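Long-range contacts in purine nucleoside phosphorylase (Schistosoma mansoni, PDB 5KO5), which catalyses the reversible phosphorolysis of purine nucleosides to the free base and ribose 1-phosphate, and here binds cytosine: residues L26-I31 and G109-L114; P101-K106 and A230-I235; V132-H137 and G192-N197. One frame throughout, in Å; residues are numbered along the deposited sequence.

Contact 1 (L26-I31 and G109-L114)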
ATOM      1  N   LEU A  26      18.636   1.279 -33.948  1.00 31.05           N
ATOM      2  CA  LEU A  26      17.526   2.148 -33.569  1.00 29.99           C
ATOM      3  C   LEU A  26      16.276   1.295 -33.408  1.00 27.69           C
ATOM      4  O   LEU A  26      15.607   0.978 -34.403  1.00 29.31           O
ATOM      5  CB  LEU A  26      17.306   3.234 -34.626  1.00 35.78           C
ATOM      6  CG  LEU A  26      18.420   4.286 -34.686  1.00 46.78           C
ATOM      7  CD1 LEU A  26      18.129   5.333 -35.749  1.00 51.14           C
ATOM      8  CD2 LEU A  26      18.608   4.941 -33.322  1.00 47.80           C
ATOM      9  N   PRO A  27      15.915   0.903 -32.189  1.00 24.32           N
ATOM     10  CA  PRO A  27      14.847  -0.086 -32.015  1.00 23.00           C
ATOM     11  C   PRO A  27      13.467   0.547 -32.111  1.00 25.81           C
ATOM     12  O   PRO A  27      13.247   1.682 -31.679  1.00 25.99           O
ATOM     13  CB  PRO A  27      15.095  -0.609 -30.595  1.00 21.88           C
ATOM     14  CG  PRO A  27      15.672   0.589 -29.880  1.00 22.19           C
ATOM     15  CD  PRO A  27      16.500   1.331 -30.905  1.00 24.24           C
ATOM     16  N   ASP A  28      12.529  -0.216 -32.677  1.00 22.71           N
ATOM     17  CA  ASP A  28      11.122   0.163 -32.724  1.00 23.08           C
ATOM     18  C   ASP A  28      10.295  -0.547 -31.665  1.00 23.48           C
ATOM     19  O   ASP A  28       9.190  -0.089 -31.340  1.00 20.83           O
ATOM     20  CB  ASP A  28      10.523  -0.177 -34.100  1.00 27.22           C
ATOM     21  CG  ASP A  28      11.164   0.602 -35.237  1.00 34.95           C
ATOM     22  OD1 ASP A  28      11.562   1.768 -35.033  1.00 32.37           O
ATOM     23  OD2 ASP A  28      11.262   0.042 -36.347  1.00 39.27           O
ATOM     24  N   ILE A  29      10.805  -1.649 -31.127  1.00 20.56           N
ATOM     25  CA  ILE A  29      10.072  -2.523 -30.224  1.00 19.56           C
ATOM     26  C   ILE A  29      10.959  -2.815 -29.026  1.00 19.99           C
ATOM     27  O   ILE A  29      12.164  -3.040 -29.172  1.00 20.89           O
ATOM     28  CB  ILE A  29       9.701  -3.835 -30.954  1.00 20.36           C
ATOM     29  CG1 ILE A  29       8.751  -3.538 -32.110  1.00 21.47           C
ATOM     30  CG2 ILE A  29       9.081  -4.827 -30.004  1.00 20.90           C
ATOM     31  CD1 ILE A  29       8.820  -4.566 -33.227  1.00 28.20           C
ATOM     32  N   GLY A  30      10.366  -2.796 -27.838  1.00 17.72           N
ATOM     33  CA  GLY A  30      11.048  -3.182 -26.620  1.00 17.19           C
ATOM     34  C   GLY A  30      10.455  -4.473 -26.093  1.00 16.81           C
ATOM     35  O   GLY A  30       9.275  -4.764 -26.311  1.00 16.64           O
ATOM     36  N   ILE A  31      11.281  -5.273 -25.422  1.00 16.94           N
ATOM     37  CA  ILE A  31      10.798  -6.518 -24.827  1.00 16.79           C
ATOM     38  C   ILE A  31      11.338  -6.669 -23.408  1.00 18.88           C
ATOM     39  O   ILE A  31      12.502  -6.366 -23.121  1.00 17.06           O
ATOM     40  CB  ILE A  31      11.041  -7.779 -25.696  1.00 22.16           C
ATOM     41  CG1 ILE A  31      12.513  -8.133 -25.779  1.00 27.83           C
ATOM     42  CG2 ILE A  31      10.499  -7.607 -27.117  1.00 21.39           C
ATOM     43  CD1 ILE A  31      12.773  -9.432 -26.538  1.00 36.79           C
ATOM     44  N   GLY A 109      13.441   5.271 -29.480  1.00 23.38           N
ATOM     45  CA  GLY A 109      12.477   5.132 -30.549  1.00 21.76           C
ATOM     46  C   GLY A 109      11.443   4.038 -30.363  1.00 19.83           C
ATOM     47  O   GLY A 109      10.665   3.790 -31.295  1.00 22.42           O
ATOM     48  N   VAL A 110      11.412   3.372 -29.204  1.00 19.77           N
ATOM     49  CA  VAL A 110      10.468   2.281 -28.992  1.00 20.44           C
ATOM     50  C   VAL A 110       9.045   2.811 -29.035  1.00 18.03           C
ATOM     51  O   VAL A 110       8.709   3.796 -28.364  1.00 19.51           O
ATOM     52  CB  VAL A 110      10.767   1.561 -27.669  1.00 18.60           C
ATOM     53  CG1 VAL A 110       9.599   0.658 -27.261  1.00 19.00           C
ATOM     54  CG2 VAL A 110      12.059   0.760 -27.797  1.00 17.73           C
ATOM     55  N   ARG A 111       8.202   2.160 -29.842  1.00 20.53           N
ATOM     56  CA  ARG A 111       6.783   2.480 -29.903  1.00 20.59           C
ATOM     57  C   ARG A 111       5.887   1.402 -29.320  1.00 18.83           C
ATOM     58  O   ARG A 111       4.746   1.707 -28.959  1.00 19.19           O
ATOM     59  CB  ARG A 111       6.354   2.736 -31.355  1.00 27.17           C
ATOM     60  CG  ARG A 111       6.931   4.005 -31.959  1.00 33.37           C
ATOM     61  CD  ARG A 111       6.313   4.286 -33.323  1.00 50.05           C
ATOM     62  NE  ARG A 111       6.642   3.254 -34.302  1.00 51.53           N
ATOM     63  CZ  ARG A 111       7.721   3.284 -35.077  1.00 61.75           C
ATOM     64  NH1 ARG A 111       8.578   4.291 -34.984  1.00 66.54           N
ATOM     65  NH2 ARG A 111       7.945   2.306 -35.947  1.00 60.66           N
ATOM     66  N   VAL A 112       6.372   0.164 -29.212  1.00 18.37           N
ATOM     67  CA  VAL A 112       5.604  -0.957 -28.685  1.00 18.64           C
ATOM     68  C   VAL A 112       6.496  -1.716 -27.718  1.00 17.50           C
ATOM     69  O   VAL A 112       7.647  -2.026 -28.051  1.00 18.52           O
ATOM     70  CB  VAL A 112       5.146  -1.894 -29.816  1.00 19.28           C
ATOM     71  CG1 VAL A 112       4.488  -3.149 -29.243  1.00 22.59           C
ATOM     72  CG2 VAL A 112       4.197  -1.160 -30.761  1.00 22.02           C
ATOM     73  N   LEU A 113       5.965  -2.007 -26.531  1.00 17.95           N
ATOM     74  CA  LEU A 113       6.650  -2.786 -25.507  1.00 15.19           C
ATOM     75  C   LEU A 113       5.900  -4.100 -25.323  1.00 15.79           C
ATOM     76  O   LEU A 113       4.692  -4.094 -25.059  1.00 16.25           O
ATOM     77  CB  LEU A 113       6.691  -1.999 -24.198  1.00 15.82           C
ATOM     78  CG  LEU A 113       7.269  -2.716 -22.975  1.00 15.48           C
ATOM     79  CD1 LEU A 113       8.701  -3.204 -23.230  1.00 17.25           C
ATOM     80  CD2 LEU A 113       7.220  -1.765 -21.793  1.00 16.63           C
ATOM     81  N   LEU A 114       6.613  -5.215 -25.475  1.00 15.49           N
ATOM     82  CA  LEU A 114       6.066  -6.555 -25.285  1.00 15.66           C
ATOM     83  C   LEU A 114       6.598  -7.101 -23.970  1.00 16.56           C
ATOM     84  O   LEU A 114       7.810  -7.072 -23.740  1.00 17.75           O
ATOM     85  CB  LEU A 114       6.515  -7.485 -26.419  1.00 17.40           C
ATOM     86  CG  LEU A 114       6.227  -7.004 -27.845  1.00 18.78           C
ATOM     87  CD1 LEU A 114       6.735  -8.013 -28.881  1.00 20.32           C
ATOM     88  CD2 LEU A 114       4.733  -6.708 -28.049  1.00 19.95           C
TER
HETATM   89  O   HOH W   1      10.767   4.207 -33.897  1.00 34.76           O
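Ile29, Gly30 and Ile31 pair with Val112, Leu113 and Leu114 as two neighbouring parallel strands in the central mixed sheet of this phosphorylase-superfamily fold, their directions only 22° apart. The parallel register is fixed by Gly30, which uses both its backbone polar groups: its N donates to Val112 O over 2.8 Å, and its O receives Leu114 N, also at 2.8 Å. Just before the strands, Arg111 N reaches Asp28 O at 2.9 Å, the donor standing 41° out of the carbonyl plane. On the Gly30 and Leu113 face, Val110 CG1 comes within 3.6 Å of Gly30 N while Leu113 CD1 approaches Gly30 O; Met105 of helix 95-108 packs on both side chains. The other face carries Ile29, Ile31, Val112 and Leu114. There Leu114 CD1 lies 4.1 Å from Ile29 CG2, and Phe277 and Ile281 of helix 259-283 close over the leucine. At the margin Asp28 and Arg111 run side by side, pointing the same way. Their salt bridge is long, 3.8 Å from Asp28 OD1 to Arg111 NH2, and the oxygen sits well out of the guanidinium plane, which implies attraction of charge without a directed N-H. Asp28 OD2 also forms a salt bridge with Arg78. Gly109 closes a Schellman motif after helix 95-108, and a water donates both to its O and, at 2.8 Å, to Asp28 OD1.

Contact 2 (P101-K106 and A230-I235). With EDO (1,2-ethanediol), chain E.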
ATOM      1  N   PRO A 101      14.874   2.912 -17.386  1.00 13.44           N
ATOM      2  CA  PRO A 101      15.074   2.086 -18.590  1.00 14.30           C
ATOM      3  C   PRO A 101      13.949   2.189 -19.602  1.00 13.93           C
ATOM      4  O   PRO A 101      14.216   2.148 -20.812  1.00 14.68           O
ATOM      5  CB  PRO A 101      15.216   0.667 -18.020  1.00 17.04           C
ATOM      6  CG  PRO A 101      15.803   0.887 -16.667  1.00 15.66           C
ATOM      7  CD  PRO A 101      15.073   2.118 -16.156  1.00 13.85           C
ATOM      8  N   ILE A 102      12.694   2.288 -19.142  1.00 15.29           N
ATOM      9  CA  ILE A 102      11.578   2.407 -20.078  1.00 15.70           C
ATOM     10  C   ILE A 102      11.625   3.752 -20.796  1.00 13.61           C
ATOM     11  O   ILE A 102      11.359   3.849 -22.000  1.00 14.84           O
ATOM     12  CB  ILE A 102      10.237   2.225 -19.346  1.00 15.17           C
ATOM     13  CG1 ILE A 102      10.192   0.907 -18.573  1.00 21.12           C
ATOM     14  CG2 ILE A 102       9.096   2.309 -20.352  1.00 13.85           C
ATOM     15  CD1 ILE A 102      10.482  -0.287 -19.420  1.00 21.19           C
ATOM     16  N   ARG A 103      11.943   4.811 -20.059  1.00 13.49           N
ATOM     17  CA  ARG A 103      12.086   6.118 -20.689  1.00 13.12           C
ATOM     18  C   ARG A 103      13.265   6.161 -21.655  1.00 14.28           C
ATOM     19  O   ARG A 103      13.194   6.852 -22.680  1.00 13.80           O
ATOM     20  CB  ARG A 103      12.169   7.185 -19.607  1.00 14.04           C
ATOM     21  CG  ARG A 103      10.820   7.322 -18.932  1.00 13.10           C
ATOM     22  CD  ARG A 103      10.793   8.311 -17.775  1.00 13.58           C
ATOM     23  NE  ARG A 103       9.403   8.469 -17.347  1.00 13.66           N
ATOM     24  CZ  ARG A 103       9.027   9.019 -16.203  1.00 14.05           C
ATOM     25  NH1 ARG A 103       9.936   9.499 -15.358  1.00 16.59           N
ATOM     26  NH2 ARG A 103       7.735   9.079 -15.900  1.00 14.86           N
ATOM     27  N   VAL A 104      14.338   5.422 -21.361  1.00 13.69           N
ATOM     28  CA  VAL A 104      15.417   5.272 -22.333  1.00 14.68           C
ATOM     29  C   VAL A 104      14.906   4.579 -23.589  1.00 15.24           C
ATOM     30  O   VAL A 104      15.204   5.006 -24.709  1.00 16.99           O
ATOM     31  CB  VAL A 104      16.607   4.535 -21.691  1.00 14.81           C
ATOM     32  CG1 VAL A 104      17.634   4.143 -22.749  1.00 17.72           C
ATOM     33  CG2 VAL A 104      17.238   5.428 -20.620  1.00 15.18           C
ATOM     34  N   MET A 105      14.124   3.505 -23.430  1.00 15.46           N
ATOM     35  CA  MET A 105      13.499   2.889 -24.598  1.00 17.84           C
ATOM     36  C   MET A 105      12.739   3.916 -25.420  1.00 15.30           C
ATOM     37  O   MET A 105      12.843   3.929 -26.649  1.00 16.65           O
ATOM     38  CB  MET A 105      12.542   1.776 -24.180  1.00 15.94           C
ATOM     39  CG  MET A 105      13.224   0.524 -23.684  1.00 17.17           C
ATOM     40  SD  MET A 105      11.966  -0.733 -23.418  1.00 19.71           S
ATOM     41  CE  MET A 105      12.973  -2.101 -22.831  1.00 21.65           C
ATOM     42  N   LYS A 106      11.974   4.793 -24.761  1.00 15.38           N
ATOM     43  CA  LYS A 106      11.212   5.798 -25.494  1.00 14.77           C
ATOM     44  C   LYS A 106      12.138   6.691 -26.309  1.00 15.02           C
ATOM     45  O   LYS A 106      11.896   6.931 -27.497  1.00 17.14           O
ATOM     46  CB  LYS A 106      10.367   6.631 -24.527  1.00 14.46           C
ATOM     47  CG  LYS A 106       9.590   7.783 -25.200  1.00 15.43           C
ATOM     48  CD  LYS A 106       8.395   7.268 -26.007  1.00 16.50           C
ATOM     49  CE  LYS A 106       7.760   8.332 -26.887  1.00 20.11           C
ATOM     50  NZ  LYS A 106       7.192   9.466 -26.129  1.00 26.88           N
ATOM     51  N   ALA A 230       5.324   2.990 -19.484  1.00 12.78           N
ATOM     52  CA  ALA A 230       5.142   2.970 -20.934  1.00 11.89           C
ATOM     53  C   ALA A 230       3.914   3.781 -21.341  1.00 13.69           C
ATOM     54  O   ALA A 230       3.984   4.622 -22.252  1.00 13.37           O
ATOM     55  CB  ALA A 230       5.018   1.524 -21.417  1.00 14.33           C
ATOM     56  N   CYS A 231       2.782   3.547 -20.669  1.00 12.55           N
ATOM     57  CA  CYS A 231       1.555   4.270 -20.988  1.00 13.39           C
ATOM     58  C   CYS A 231       1.748   5.770 -20.801  1.00 12.93           C
ATOM     59  O   CYS A 231       1.295   6.577 -21.622  1.00 16.74           O
ATOM     60  CB  CYS A 231       0.432   3.748 -20.090  1.00 13.18           C
ATOM     61  SG  CYS A 231      -1.177   4.530 -20.358  1.00 21.18           S
ATOM     62  N   HIS A 232       2.449   6.155 -19.735  1.00 12.92           N
ATOM     63  CA  HIS A 232       2.691   7.563 -19.455  1.00 14.12           C
ATOM     64  C   HIS A 232       3.412   8.247 -20.616  1.00 13.52           C
ATOM     65  O   HIS A 232       3.100   9.395 -20.954  1.00 15.79           O
ATOM     66  CB  HIS A 232       3.475   7.653 -18.141  1.00 14.70           C
ATOM     67  CG  HIS A 232       3.870   9.036 -17.745  1.00 14.18           C
ATOM     68  ND1 HIS A 232       5.130   9.541 -17.981  1.00 13.96           N
ATOM     69  CD2 HIS A 232       3.192  10.001 -17.081  1.00 13.61           C
ATOM     70  CE1 HIS A 232       5.204  10.768 -17.494  1.00 14.18           C
ATOM     71  NE2 HIS A 232       4.039  11.076 -16.951  1.00 13.84           N
ATOM     72  N   CYS A 233       4.361   7.553 -21.255  1.00 13.27           N
ATOM     73  CA  CYS A 233       5.131   8.161 -22.337  1.00 16.41           C
ATOM     74  C   CYS A 233       4.677   7.720 -23.730  1.00 16.18           C
ATOM     75  O   CYS A 233       5.405   7.934 -24.708  1.00 18.62           O
ATOM     76  CB  CYS A 233       6.636   7.963 -22.128  1.00 16.71           C
ATOM     77  SG  CYS A 233       7.260   6.280 -22.367  1.00 16.55           S
ATOM     78  N   GLY A 234       3.487   7.134 -23.849  1.00 15.60           N
ATOM     79  CA  GLY A 234       2.905   6.871 -25.156  1.00 16.47           C
ATOM     80  C   GLY A 234       3.346   5.600 -25.855  1.00 16.58           C
ATOM     81  O   GLY A 234       3.137   5.474 -27.068  1.00 20.16           O
ATOM     82  N   ILE A 235       3.951   4.656 -25.142  1.00 16.11           N
ATOM     83  CA  ILE A 235       4.352   3.372 -25.702  1.00 15.65           C
ATOM     84  C   ILE A 235       3.196   2.396 -25.523  1.00 15.08           C
ATOM     85  O   ILE A 235       2.660   2.244 -24.417  1.00 17.05           O
ATOM     86  CB  ILE A 235       5.629   2.861 -25.006  1.00 15.44           C
ATOM     87  CG1 ILE A 235       6.823   3.756 -25.350  1.00 15.48           C
ATOM     88  CG2 ILE A 235       5.920   1.408 -25.386  1.00 16.56           C
ATOM     89  CD1 ILE A 235       8.084   3.387 -24.610  1.00 18.35           C
TER
HETATM   90  C1  EDO E 304       9.869  11.801 -24.603  1.00 27.57           C
HETATM   91  O1  EDO E 304       8.530  11.313 -24.436  1.00 29.98           O
HETATM   92  C2  EDO E 304      10.070  12.345 -26.011  1.00 32.50           C
HETATM   93  O2  EDO E 304      10.227  11.266 -26.945  1.00 34.81           O
HETATM   94  O   HOH W   2       7.071   7.696 -18.730  1.00 14.77           O
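Lys106 NZ donates to two acceptors: Cys233 O at 2.7 Å, 16° from the carbonyl plane, and O1 of a 1,2-ethanediol molecule at 2.8 Å. The diol probably comes from the crystallisation liquor, so the bond to Cys233 is the one that belongs to the protein. The lysine chain bends at its second torsion (chi2 74°), which places CD 3.9 Å from Ile235 CG1, the two side chains sliding past each other in opposite directions. Nearer the root of the chain, Lys106 CB rests 3.8 Å from Cys233 SG. The carbonyl receiving NZ belongs to the turn ending helix 224-232, a Schellman motif in which Ile235 N bonds back to Ala230 O and Gly234 N, in a residue of positive phi, bonds to Cys231 O; an ammonium group here probably interacts favourably with the helix C-terminus. This end is thereby docked against helix 95-108 on one side of the sheet, where Leu113 touches Met105, Ala230 and Ile235. Farther back, Ile102 CG2 packs 3.9 Å from Ala230 N. A water bridges the remaining polar pair, accepting from Arg103 NE and lying 2.8 Å from His232 ND1, at the edge and in the plane of both flat groups, which are themselves turned 43° apart. Each group has a further partner: Arg103 NH1 bonds to Ala7 O, and His232 NE2 to Asn153 OD1.

Contact 3 (V132-H137 and G192-N197)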
ATOM      1  N   VAL A 132      -2.452 -15.848 -20.478  1.00 17.04           N
ATOM      2  CA  VAL A 132      -3.480 -14.824 -20.311  1.00 16.52           C
ATOM      3  C   VAL A 132      -3.011 -13.528 -20.962  1.00 17.32           C
ATOM      4  O   VAL A 132      -1.990 -12.952 -20.557  1.00 15.57           O
ATOM      5  CB  VAL A 132      -3.846 -14.615 -18.837  1.00 17.55           C
ATOM      6  CG1 VAL A 132      -4.874 -13.500 -18.707  1.00 19.94           C
ATOM      7  CG2 VAL A 132      -4.385 -15.916 -18.248  1.00 20.23           C
ATOM      8  N   LEU A 133      -3.744 -13.082 -21.983  1.00 15.89           N
ATOM      9  CA  LEU A 133      -3.554 -11.742 -22.521  1.00 17.13           C
ATOM     10  C   LEU A 133      -4.118 -10.755 -21.510  1.00 15.39           C
ATOM     11  O   LEU A 133      -5.310 -10.794 -21.195  1.00 17.31           O
ATOM     12  CB  LEU A 133      -4.280 -11.602 -23.860  1.00 17.09           C
ATOM     13  CG  LEU A 133      -3.960 -12.673 -24.903  1.00 20.05           C
ATOM     14  CD1 LEU A 133      -4.793 -12.463 -26.159  1.00 18.37           C
ATOM     15  CD2 LEU A 133      -2.472 -12.687 -25.229  1.00 22.49           C
ATOM     16  N   ILE A 134      -3.273  -9.884 -20.981  1.00 15.54           N
ATOM     17  CA  ILE A 134      -3.722  -8.973 -19.935  1.00 14.47           C
ATOM     18  C   ILE A 134      -4.489  -7.819 -20.564  1.00 15.71           C
ATOM     19  O   ILE A 134      -3.993  -7.153 -21.479  1.00 16.22           O
ATOM     20  CB  ILE A 134      -2.536  -8.488 -19.096  1.00 12.87           C
ATOM     21  CG1 ILE A 134      -1.909  -9.687 -18.390  1.00 15.35           C
ATOM     22  CG2 ILE A 134      -3.007  -7.435 -18.067  1.00 14.85           C
ATOM     23  CD1 ILE A 134      -0.575  -9.385 -17.753  1.00 20.24           C
ATOM     24  N   LYS A 135      -5.715  -7.596 -20.092  1.00 14.99           N
ATOM     25  CA  LYS A 135      -6.565  -6.550 -20.651  1.00 14.79           C
ATOM     26  C   LYS A 135      -6.824  -5.406 -19.681  1.00 16.13           C
ATOM     27  O   LYS A 135      -7.457  -4.419 -20.067  1.00 17.01           O
ATOM     28  CB  LYS A 135      -7.899  -7.123 -21.156  1.00 18.65           C
ATOM     29  CG  LYS A 135      -8.766  -7.747 -20.075  1.00 21.53           C
ATOM     30  CD  LYS A 135     -10.060  -8.291 -20.683  1.00 28.58           C
ATOM     31  CE  LYS A 135     -10.847  -9.120 -19.679  1.00 37.88           C
ATOM     32  NZ  LYS A 135     -11.444  -8.289 -18.600  1.00 47.46           N
ATOM     33  N   GLY A 136      -6.346  -5.513 -18.452  1.00 14.33           N
ATOM     34  CA  GLY A 136      -6.538  -4.485 -17.444  1.00 13.66           C
ATOM     35  C   GLY A 136      -5.862  -4.952 -16.178  1.00 14.35           C
ATOM     36  O   GLY A 136      -5.347  -6.077 -16.106  1.00 14.56           O
ATOM     37  N   HIS A 137      -5.859  -4.086 -15.163  1.00 14.54           N
ATOM     38  CA  HIS A 137      -5.159  -4.464 -13.941  1.00 13.11           C
ATOM     39  C   HIS A 137      -5.795  -3.867 -12.694  1.00 12.98           C
ATOM     40  O   HIS A 137      -6.558  -2.897 -12.756  1.00 13.30           O
ATOM     41  CB  HIS A 137      -3.657  -4.147 -13.993  1.00 12.85           C
ATOM     42  CG  HIS A 137      -3.315  -2.685 -14.019  1.00 12.07           C
ATOM     43  ND1 HIS A 137      -2.450  -2.154 -14.951  1.00 14.05           N
ATOM     44  CD2 HIS A 137      -3.661  -1.658 -13.199  1.00 13.32           C
ATOM     45  CE1 HIS A 137      -2.292  -0.863 -14.723  1.00 14.38           C
ATOM     46  NE2 HIS A 137      -3.013  -0.535 -13.662  1.00 12.89           N
ATOM     47  N   GLY A 192      -7.624 -11.576 -19.397  1.00 16.39           N
ATOM     48  CA  GLY A 192      -8.000 -11.378 -18.011  1.00 17.56           C
ATOM     49  C   GLY A 192      -7.359 -10.163 -17.381  1.00 16.35           C
ATOM     50  O   GLY A 192      -6.505  -9.489 -17.969  1.00 16.31           O
ATOM     51  N   VAL A 193      -7.783  -9.920 -16.143  1.00 15.34           N
ATOM     52  CA  VAL A 193      -7.340  -8.787 -15.338  1.00 14.62           C
ATOM     53  C   VAL A 193      -6.223  -9.249 -14.410  1.00 17.18           C
ATOM     54  O   VAL A 193      -6.359 -10.272 -13.724  1.00 16.11           O
ATOM     55  CB  VAL A 193      -8.513  -8.227 -14.515  1.00 16.00           C
ATOM     56  CG1 VAL A 193      -8.028  -7.156 -13.523  1.00 15.92           C
ATOM     57  CG2 VAL A 193      -9.590  -7.673 -15.434  1.00 17.99           C
ATOM     58  N   TYR A 194      -5.134  -8.483 -14.370  1.00 14.36           N
ATOM     59  CA  TYR A 194      -3.941  -8.813 -13.590  1.00 14.23           C
ATOM     60  C   TYR A 194      -3.923  -8.022 -12.284  1.00 13.75           C
ATOM     61  O   TYR A 194      -3.951  -6.786 -12.294  1.00 14.45           O
ATOM     62  CB  TYR A 194      -2.705  -8.471 -14.424  1.00 14.12           C
ATOM     63  CG  TYR A 194      -1.345  -8.759 -13.821  1.00 14.85           C
ATOM     64  CD1 TYR A 194      -0.727  -7.835 -12.985  1.00 13.35           C
ATOM     65  CD2 TYR A 194      -0.645  -9.914 -14.167  1.00 15.31           C
ATOM     66  CE1 TYR A 194       0.533  -8.079 -12.468  1.00 13.79           C
ATOM     67  CE2 TYR A 194       0.623 -10.170 -13.655  1.00 13.32           C
ATOM     68  CZ  TYR A 194       1.200  -9.247 -12.807  1.00 13.01           C
ATOM     69  OH  TYR A 194       2.452  -9.479 -12.309  1.00 13.95           O
ATOM     70  N   ALA A 195      -3.850  -8.726 -11.158  1.00 12.72           N
ATOM     71  CA  ALA A 195      -3.654  -8.059  -9.876  1.00 12.49           C
ATOM     72  C   ALA A 195      -2.165  -7.987  -9.588  1.00 12.05           C
ATOM     73  O   ALA A 195      -1.479  -9.009  -9.635  1.00 12.89           O
ATOM     74  CB  ALA A 195      -4.324  -8.843  -8.751  1.00 14.47           C
ATOM     75  N   PHE A 196      -1.678  -6.787  -9.251  1.00 11.52           N
ATOM     76  CA  PHE A 196      -0.277  -6.586  -8.890  1.00 11.56           C
ATOM     77  C   PHE A 196      -0.151  -6.712  -7.376  1.00 11.37           C
ATOM     78  O   PHE A 196      -0.650  -5.861  -6.631  1.00 11.92           O
ATOM     79  CB  PHE A 196       0.177  -5.216  -9.390  1.00 12.15           C
ATOM     80  CG  PHE A 196       1.614  -4.851  -9.065  1.00 10.15           C
ATOM     81  CD1 PHE A 196       2.591  -5.816  -8.797  1.00 10.69           C
ATOM     82  CD2 PHE A 196       1.983  -3.505  -9.035  1.00 11.71           C
ATOM     83  CE1 PHE A 196       3.902  -5.434  -8.498  1.00 10.74           C
ATOM     84  CE2 PHE A 196       3.300  -3.120  -8.738  1.00 11.74           C
ATOM     85  CZ  PHE A 196       4.266  -4.096  -8.482  1.00 10.37           C
ATOM     86  N   ASN A 197       0.462  -7.821  -6.934  1.00 11.31           N
ATOM     87  CA  ASN A 197       0.916  -8.030  -5.559  1.00 10.54           C
ATOM     88  C   ASN A 197       2.375  -7.619  -5.485  1.00 10.37           C
ATOM     89  O   ASN A 197       3.220  -8.206  -6.160  1.00 11.02           O
ATOM     90  CB  ASN A 197       0.808  -9.521  -5.232  1.00 10.05           C
ATOM     91  CG  ASN A 197       1.541  -9.908  -3.960  1.00 10.22           C
ATOM     92  OD1 ASN A 197       1.682  -9.094  -3.044  1.00 12.09           O
ATOM     93  ND2 ASN A 197       1.993 -11.167  -3.884  1.00 12.54           N
TER
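Strand 132-137 runs parallel to strand 192-196 with a strong twist, 45° between their directions, held by three backbone bonds: Gly192 N to Leu133 O, Lys135 N to Gly192 O and Tyr194 N to Gly136 O, each 3.0 Å. The first is the most bent, with 148° at the hydrogen. Gly192 has no side chain, and Val132 CG1 comes within 3.4 Å of its N. Ile134 and Tyr194 share a face and cross obliquely: with Tyr194 CG anti to the backbone N (chi1 -179°), the ring's CD2 meets Ile134 CD1 at 3.6 Å, while Ile134 CG2 lies 3.8 Å from Tyr194 CB. The Tyr194 hydroxyl oxygen accepts from Ser222 N. From His137, CB sits 3.2 Å from Tyr194 O, and ND1 is held by Tyr168 OH. Lys135 crosses Val193 obliquely, Lys135 NZ 3.7 Å from Val193 CG2. His137 O accepts a hydrogen bond from Ser204 OG of a second subunit, so the pair also belongs to the trimer interface. The two strands are part of the mixed, strongly twisted central sheet of the phosphorylase-superfamily fold; the Tyr194 side chain comes about 6 Å from the bound cytosine, nearest atoms, next to the base pocket to which Gly220 and Met221 contribute.

All three contacts are buried, but they differ in kind. Contacts 1 and 3 are parallel strand pairs in the same sheet, with centres 21 Å apart; contact 1 turns by 22° and contact 3 by 45°, and contact 3 is close to the ligand pocket and a neighbouring subunit. Contact 2 instead joins helix 95-108 to the end of helix 224-232 and the turn after it, largely through side chains, with a lysine-to-carbonyl hydrogen bond and a water bridge. It touches contact 1: Val110 N lies 3.0 Å from Met105 O, a probable hydrogen bond, and Ile235 packs on Val110 and Leu113. Backbone bonds carry contacts 1 and 3; in contact 2 side chains do the polar work, including the buried Arg103 and His232.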